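Side-chain contacts in competence protein PILN (Thermus thermophilus, PDB 4BHQ), which probably takes part in type IV pilus biogenesis as part of an inner-membrane assembly platform, with a periplasmic domain that pairs with a second copy of itself here: residues V119-A124 / F131-Q136; V73-V78 / Y147-R152. One frame throughout, in Å; residues are numbered along the deposited sequence.

Contacts 1 and 2 share one four-stranded antiparallel sheet, ordered 73-82, 102-112, 146-156, 131-141, their centres 11 Å apart. Contact 1 seats the later turns of helix 115-124 on the outer strand 131-141 and is partly buried, grading from a buried phenylalanine through partly covered isoleucines to an exposed phenylalanine. Contact 2 is buried throughout and joins two strands that are not neighbours, 73-82 and 146-156, through a single ring. Both are apolar, without a hydrogen bond; contact 1 adds a CH-pi approach over a ring face, whereas in contact 2 a valine methyl meets the ring at its edge. Strands 131-141 and 146-156 pair directly, and both contacts touch the second subunit.

Contact 1 (V119-A124 / F131-Q136); sequences VRFIRA and FGIEFQ
Ile122 of the helix meets Ile133 and Phe135 of the strand, dividing its two branches between them. The helix segment 119-124 runs roughly counter to strand 131-136, at 138° and with the axes 8.6 Å apart at closest approach. Packing is close between the two isoleucines, which carry most of the buried surface and whose side chains cross at about a right angle. Ile122 CG2 lies 4.0 Å from Ile133 CG2, and the latter methyl sits 3.6 Å from the backbone Ile122 O. The other arm of Ile133 reaches the helix, its CD1 resting 4.0 Å from Ile122 CA. That same CD1 comes within 4.5 Å of Phe121 CE1, approaching the buried ring obliquely.

Toward the solvent the contact thins to one methyl on one ring. With CG1 of Ile122 anti to its carbonyl carbon (chi1 -66°), the longer branch leads CD1 to Phe135 while CG2 stays with Ile133. CD1 stands 3.9 Å from the centroid of the Phe135 ring, 19° off the normal, a CH-pi contact over one face and offset toward the rim. Phe135 is largely exposed.

The helix packs on one face of strand 131-141, outermost in the sheet of this chain. Ile133 continues onto Val153 of strand 146-156 and onto Phe125, which follows Ala124, and Gly132 and Glu134 pair through their backbones with Gly154 and Arg152. Phe121 packs on Ile64 of the second subunit and Ala124 O accepts a hydrogen bond from Gln63 NE2 of that subunit, so helix 115-124, besides covering its own sheet, borders the dimer partner.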
loop_
_atom_site.group_PDB
_atom_site.type_symbol
_atom_site.label_atom_id
_atom_site.label_comp_id
_atom_site.label_asym_id
_atom_site.label_seq_id
_atom_site.Cartn_x
_atom_site.Cartn_y
_atom_site.Cartn_z
ATOM N N VAL A 119 -9.790 -8.980 12.777
ATOM C CA VAL A 119 -11.189 -9.088 12.314
ATOM C C VAL A 119 -11.652 -7.834 11.560
ATOM O O VAL A 119 -12.267 -7.938 10.501
ATOM C CB VAL A 119 -12.150 -9.359 13.527
ATOM C CG1 VAL A 119 -13.569 -9.231 13.098
ATOM C CG2 VAL A 119 -11.885 -10.745 14.096
ATOM N N ARG A 120 -11.342 -6.658 12.083
ATOM C CA ARG A 120 -11.648 -5.398 11.316
ATOM C C ARG A 120 -10.986 -5.346 9.937
ATOM O O ARG A 120 -11.592 -4.895 8.968
ATOM C CB ARG A 120 -11.214 -4.164 12.106
ATOM C CG ARG A 120 -12.042 -3.929 13.395
ATOM C CD ARG A 120 -11.760 -2.556 14.056
ATOM N NE ARG A 120 -10.433 -2.487 14.692
ATOM C CZ ARG A 120 -10.232 -2.739 15.995
ATOM N NH1 ARG A 120 -11.243 -3.068 16.798
ATOM N NH2 ARG A 120 -9.029 -2.658 16.529
ATOM N N PHE A 121 -9.754 -5.857 9.842
ATOM C CA PHE A 121 -9.016 -5.853 8.554
ATOM C C PHE A 121 -9.719 -6.780 7.609
ATOM O O PHE A 121 -10.003 -6.416 6.423
ATOM C CB PHE A 121 -7.540 -6.315 8.787
ATOM C CG PHE A 121 -6.684 -6.250 7.542
ATOM C CD1 PHE A 121 -6.669 -7.321 6.620
ATOM C CD2 PHE A 121 -5.934 -5.089 7.259
ATOM C CE1 PHE A 121 -5.874 -7.250 5.462
ATOM C CE2 PHE A 121 -5.111 -5.013 6.115
ATOM C CZ PHE A 121 -5.081 -6.099 5.207
ATOM N N ILE A 122 -10.025 -7.993 8.087
ATOM C CA ILE A 122 -10.689 -8.960 7.212
ATOM C C ILE A 122 -12.027 -8.399 6.736
ATOM O O ILE A 122 -12.335 -8.443 5.509
ATOM C CB ILE A 122 -10.905 -10.302 7.910
ATOM C CG1 ILE A 122 -9.558 -10.967 8.206
ATOM C CG2 ILE A 122 -11.782 -11.214 7.043
ATOM C CD1 ILE A 122 -9.678 -12.154 9.161
ATOM N N ARG A 123 -12.801 -7.848 7.655
ATOM C CA ARG A 123 -14.185 -7.382 7.299
ATOM C C ARG A 123 -14.144 -6.224 6.315
ATOM O O ARG A 123 -15.040 -6.099 5.504
ATOM C CB ARG A 123 -14.983 -6.947 8.555
ATOM C CG ARG A 123 -15.461 -8.163 9.363
ATOM C CD ARG A 123 -16.393 -7.748 10.524
ATOM N NE ARG A 123 -16.764 -8.861 11.427
ATOM C CZ ARG A 123 -17.057 -8.727 12.736
ATOM N NH1 ARG A 123 -17.060 -7.530 13.334
ATOM N NH2 ARG A 123 -17.353 -9.799 13.471
ATOM N N ALA A 124 -13.102 -5.365 6.394
ATOM C CA ALA A 124 -13.000 -4.252 5.402
ATOM C C ALA A 124 -13.061 -4.792 4.009
ATOM O O ALA A 124 -13.543 -4.128 3.092
ATOM C CB ALA A 124 -11.676 -3.447 5.581
ATOM N N PHE A 131 -14.044 -5.906 -3.763
ATOM C CA PHE A 131 -13.059 -6.752 -3.094
ATOM C C PHE A 131 -13.637 -8.023 -2.529
ATOM O O PHE A 131 -14.812 -8.078 -2.208
ATOM C CB PHE A 131 -12.412 -5.971 -1.907
ATOM C CG PHE A 131 -11.591 -4.792 -2.357
ATOM C CD1 PHE A 131 -12.195 -3.564 -2.533
ATOM C CD2 PHE A 131 -10.239 -4.938 -2.649
ATOM C CE1 PHE A 131 -11.450 -2.484 -3.004
ATOM C CE2 PHE A 131 -9.486 -3.838 -3.081
ATOM C CZ PHE A 131 -10.123 -2.613 -3.271
ATOM N N GLY A 132 -12.798 -9.070 -2.478
ATOM C CA GLY A 132 -13.075 -10.269 -1.715
ATOM C C GLY A 132 -11.804 -10.547 -0.929
ATOM O O GLY A 132 -10.723 -10.016 -1.257
ATOM N N ILE A 133 -11.913 -11.375 0.092
ATOM C CA ILE A 133 -10.723 -11.772 0.858
ATOM C C ILE A 133 -10.798 -13.274 1.150
ATOM O O ILE A 133 -11.887 -13.803 1.470
ATOM C CB ILE A 133 -10.584 -10.912 2.123
ATOM C CG1 ILE A 133 -9.286 -11.267 2.867
ATOM C CG2 ILE A 133 -11.826 -11.047 3.025
ATOM C CD1 ILE A 133 -8.812 -10.263 3.911
ATOM N N GLU A 134 -9.677 -13.966 1.015
ATOM C CA GLU A 134 -9.576 -15.318 1.568
ATOM C C GLU A 134 -8.571 -15.331 2.678
ATOM O O GLU A 134 -7.366 -15.190 2.427
ATOM C CB GLU A 134 -9.244 -16.346 0.472
ATOM C CG GLU A 134 -9.055 -17.724 1.089
ATOM C CD GLU A 134 -9.346 -18.874 0.125
ATOM O OE1 GLU A 134 -8.432 -19.251 -0.648
ATOM O OE2 GLU A 134 -10.491 -19.398 0.191
ATOM N N PHE A 135 -9.077 -15.440 3.910
ATOM C CA PHE A 135 -8.256 -15.514 5.122
ATOM C C PHE A 135 -7.604 -16.882 5.246
ATOM O O PHE A 135 -8.318 -17.869 5.415
ATOM C CB PHE A 135 -9.165 -15.182 6.304
ATOM C CG PHE A 135 -8.485 -15.361 7.672
ATOM C CD1 PHE A 135 -7.312 -14.702 7.965
ATOM C CD2 PHE A 135 -9.034 -16.251 8.624
ATOM C CE1 PHE A 135 -6.723 -14.835 9.202
ATOM C CE2 PHE A 135 -8.430 -16.414 9.850
ATOM C CZ PHE A 135 -7.266 -15.692 10.143
ATOM N N GLN A 136 -6.256 -16.960 5.182
ATOM C CA GLN A 136 -5.574 -18.251 5.188
ATOM C C GLN A 136 -5.290 -18.700 6.609
ATOM O O GLN A 136 -5.277 -19.873 6.915
ATOM C CB GLN A 136 -4.229 -18.196 4.393
ATOM C CG GLN A 136 -4.453 -17.777 2.924
ATOM C CD GLN A 136 -3.115 -17.514 2.155
ATOM O OE1 GLN A 136 -2.228 -16.758 2.629
ATOM N NE2 GLN A 136 -2.979 -18.129 0.969
#

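Contact 2 (V73-V78 / Y147-R152)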
loop_
_atom_site.group_PDB
_atom_site.type_symbol
_atom_site.label_atom_id
_atom_site.label_comp_id
_atom_site.label_asym_id
_atom_site.label_seq_id
_atom_site.Cartn_x
_atom_site.Cartn_y
_atom_site.Cartn_z
ATOM N N VAL A 73 -2.582 -2.911 12.265
ATOM C CA VAL A 73 -2.165 -3.944 11.316
ATOM C C VAL A 73 -0.963 -3.474 10.501
ATOM O O VAL A 73 -1.011 -2.441 9.782
ATOM C CB VAL A 73 -3.298 -4.347 10.377
ATOM C CG1 VAL A 73 -2.774 -5.293 9.287
ATOM C CG2 VAL A 73 -4.405 -5.062 11.195
ATOM N N ALA A 74 0.138 -4.197 10.630
ATOM C CA ALA A 74 1.339 -3.876 9.822
ATOM C C ALA A 74 1.553 -4.927 8.775
ATOM O O ALA A 74 1.546 -6.143 9.079
ATOM C CB ALA A 74 2.543 -3.768 10.747
ATOM N N LEU A 75 1.794 -4.508 7.529
ATOM C CA LEU A 75 2.054 -5.493 6.498
ATOM C C LEU A 75 3.560 -5.783 6.405
ATOM O O LEU A 75 4.378 -4.893 6.558
ATOM C CB LEU A 75 1.411 -5.042 5.153
ATOM C CG LEU A 75 -0.135 -4.802 5.307
ATOM C CD1 LEU A 75 -0.708 -4.169 4.077
ATOM C CD2 LEU A 75 -0.809 -6.180 5.492
ATOM N N ARG A 76 3.911 -7.030 6.073
ATOM C CA ARG A 76 5.277 -7.464 5.917
ATOM C C ARG A 76 5.563 -7.837 4.489
ATOM O O ARG A 76 6.742 -7.839 4.026
ATOM C CB ARG A 76 5.573 -8.692 6.820
ATOM C CG ARG A 76 5.417 -8.351 8.270
ATOM C CD ARG A 76 6.540 -7.253 8.605
ATOM N NE ARG A 76 6.349 -6.830 9.984
ATOM C CZ ARG A 76 6.682 -5.647 10.449
ATOM N NH1 ARG A 76 7.240 -4.724 9.597
ATOM N NH2 ARG A 76 6.534 -5.433 11.721
ATOM N N SER A 77 4.511 -8.186 3.757
ATOM C CA SER A 77 4.680 -8.499 2.336
ATOM C C SER A 77 3.377 -8.278 1.644
ATOM O O SER A 77 2.320 -8.691 2.128
ATOM C CB SER A 77 5.162 -9.974 2.148
ATOM O OG SER A 77 5.264 -10.232 0.739
ATOM N N VAL A 78 3.426 -7.579 0.524
ATOM C CA VAL A 78 2.232 -7.402 -0.294
ATOM C C VAL A 78 2.616 -7.673 -1.747
ATOM O O VAL A 78 3.287 -6.827 -2.392
ATOM C CB VAL A 78 1.698 -5.951 -0.203
ATOM C CG1 VAL A 78 0.502 -5.788 -1.148
ATOM C CG2 VAL A 78 1.323 -5.549 1.260
ATOM N N TYR A 147 -0.479 -11.027 16.540
ATOM C CA TYR A 147 -0.800 -12.071 15.597
ATOM C C TYR A 147 -0.111 -11.890 14.274
ATOM O O TYR A 147 -0.171 -10.790 13.697
ATOM C CB TYR A 147 -2.323 -12.128 15.329
ATOM C CG TYR A 147 -3.041 -12.609 16.533
ATOM C CD1 TYR A 147 -3.449 -11.700 17.532
ATOM C CD2 TYR A 147 -3.290 -13.988 16.708
ATOM C CE1 TYR A 147 -4.122 -12.140 18.683
ATOM C CE2 TYR A 147 -3.931 -14.448 17.874
ATOM C CZ TYR A 147 -4.336 -13.510 18.867
ATOM O OH TYR A 147 -5.006 -13.952 19.989
ATOM N N THR A 148 0.572 -12.937 13.796
ATOM C CA THR A 148 0.933 -12.946 12.360
ATOM C C THR A 148 -0.262 -13.493 11.615
ATOM O O THR A 148 -1.081 -14.245 12.183
ATOM C CB THR A 148 2.187 -13.817 12.131
ATOM O OG1 THR A 148 1.963 -15.106 12.698
ATOM C CG2 THR A 148 3.389 -13.207 12.874
ATOM N N PHE A 149 -0.411 -13.134 10.356
ATOM C CA PHE A 149 -1.517 -13.644 9.600
ATOM C C PHE A 149 -1.170 -13.666 8.142
ATOM O O PHE A 149 -0.201 -12.981 7.685
ATOM C CB PHE A 149 -2.845 -12.857 9.852
ATOM C CG PHE A 149 -2.883 -11.446 9.216
ATOM C CD1 PHE A 149 -2.358 -10.353 9.876
ATOM C CD2 PHE A 149 -3.428 -11.281 7.913
ATOM C CE1 PHE A 149 -2.374 -9.057 9.328
ATOM C CE2 PHE A 149 -3.484 -9.992 7.336
ATOM C CZ PHE A 149 -2.965 -8.858 8.068
ATOM N N SER A 150 -1.932 -14.438 7.389
ATOM C CA SER A 150 -1.865 -14.400 5.938
ATOM C C SER A 150 -3.200 -14.451 5.301
ATOM O O SER A 150 -4.166 -15.078 5.812
ATOM C CB SER A 150 -0.938 -15.523 5.395
ATOM O OG SER A 150 -1.560 -16.776 5.560
ATOM N N ALA A 151 -3.289 -13.751 4.174
ATOM C CA ALA A 151 -4.542 -13.607 3.460
ATOM C C ALA A 151 -4.274 -13.312 1.998
ATOM O O ALA A 151 -3.221 -12.776 1.627
ATOM C CB ALA A 151 -5.410 -12.480 4.084
ATOM N N ARG A 152 -5.261 -13.613 1.166
ATOM C CA ARG A 152 -5.272 -13.172 -0.237
ATOM C C ARG A 152 -6.478 -12.223 -0.424
ATOM O O ARG A 152 -7.559 -12.546 0.040
ATOM C CB ARG A 152 -5.378 -14.391 -1.170
ATOM C CG ARG A 152 -4.014 -15.096 -1.305
ATOM C CD ARG A 152 -4.123 -16.452 -2.098
ATOM N NE ARG A 152 -5.070 -17.296 -1.362
ATOM C CZ ARG A 152 -5.399 -18.547 -1.631
ATOM N NH1 ARG A 152 -4.881 -19.167 -2.691
ATOM N NH2 ARG A 152 -6.262 -19.175 -0.818
#
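Val73 and Leu75 converge on the ring of Phe149 across the antiparallel sheet, joining strand 73-82 to strand 146-156 over the intervening strand 102-112. The backbones keep that separation: Leu75 CA and Phe149 CA are 9.4 Å apart, and a long aromatic side chain bridges the gap. Val73 brings CG1 to the ring edge, near its plane, with 3.8 Å to Phe149 CZ and an equal distance to Phe149 CE1. Leu75 adds a looser touch from an oblique direction, its CD2 standing 4.3 Å from Phe149 CZ.

With Phe149 CG between its backbone N and carbonyl carbon (chi1 73°), the ring stands over the sheet with its CE1-CZ edge toward Val73, whose CG1, anti to N (chi1 173°), is the methyl that meets it.

Helix 115-124 forms the next shell on this face of the sheet: Phe121 meets the Phe149 ring with planes at about 60° and also packs on Val73, while Leu118 touches Phe149. Leu75 is backed by Ala58 of helix 53-63 and by Ile64 of the second subunit, linking this cluster to the dimer interface. Beyond Leu75 the strand turns a corner in a classic beta bulge, where Arg76 and Ser77 both face Gln109, and just before it Leu75 O accepts a hydrogen bond from Asn62 ND2.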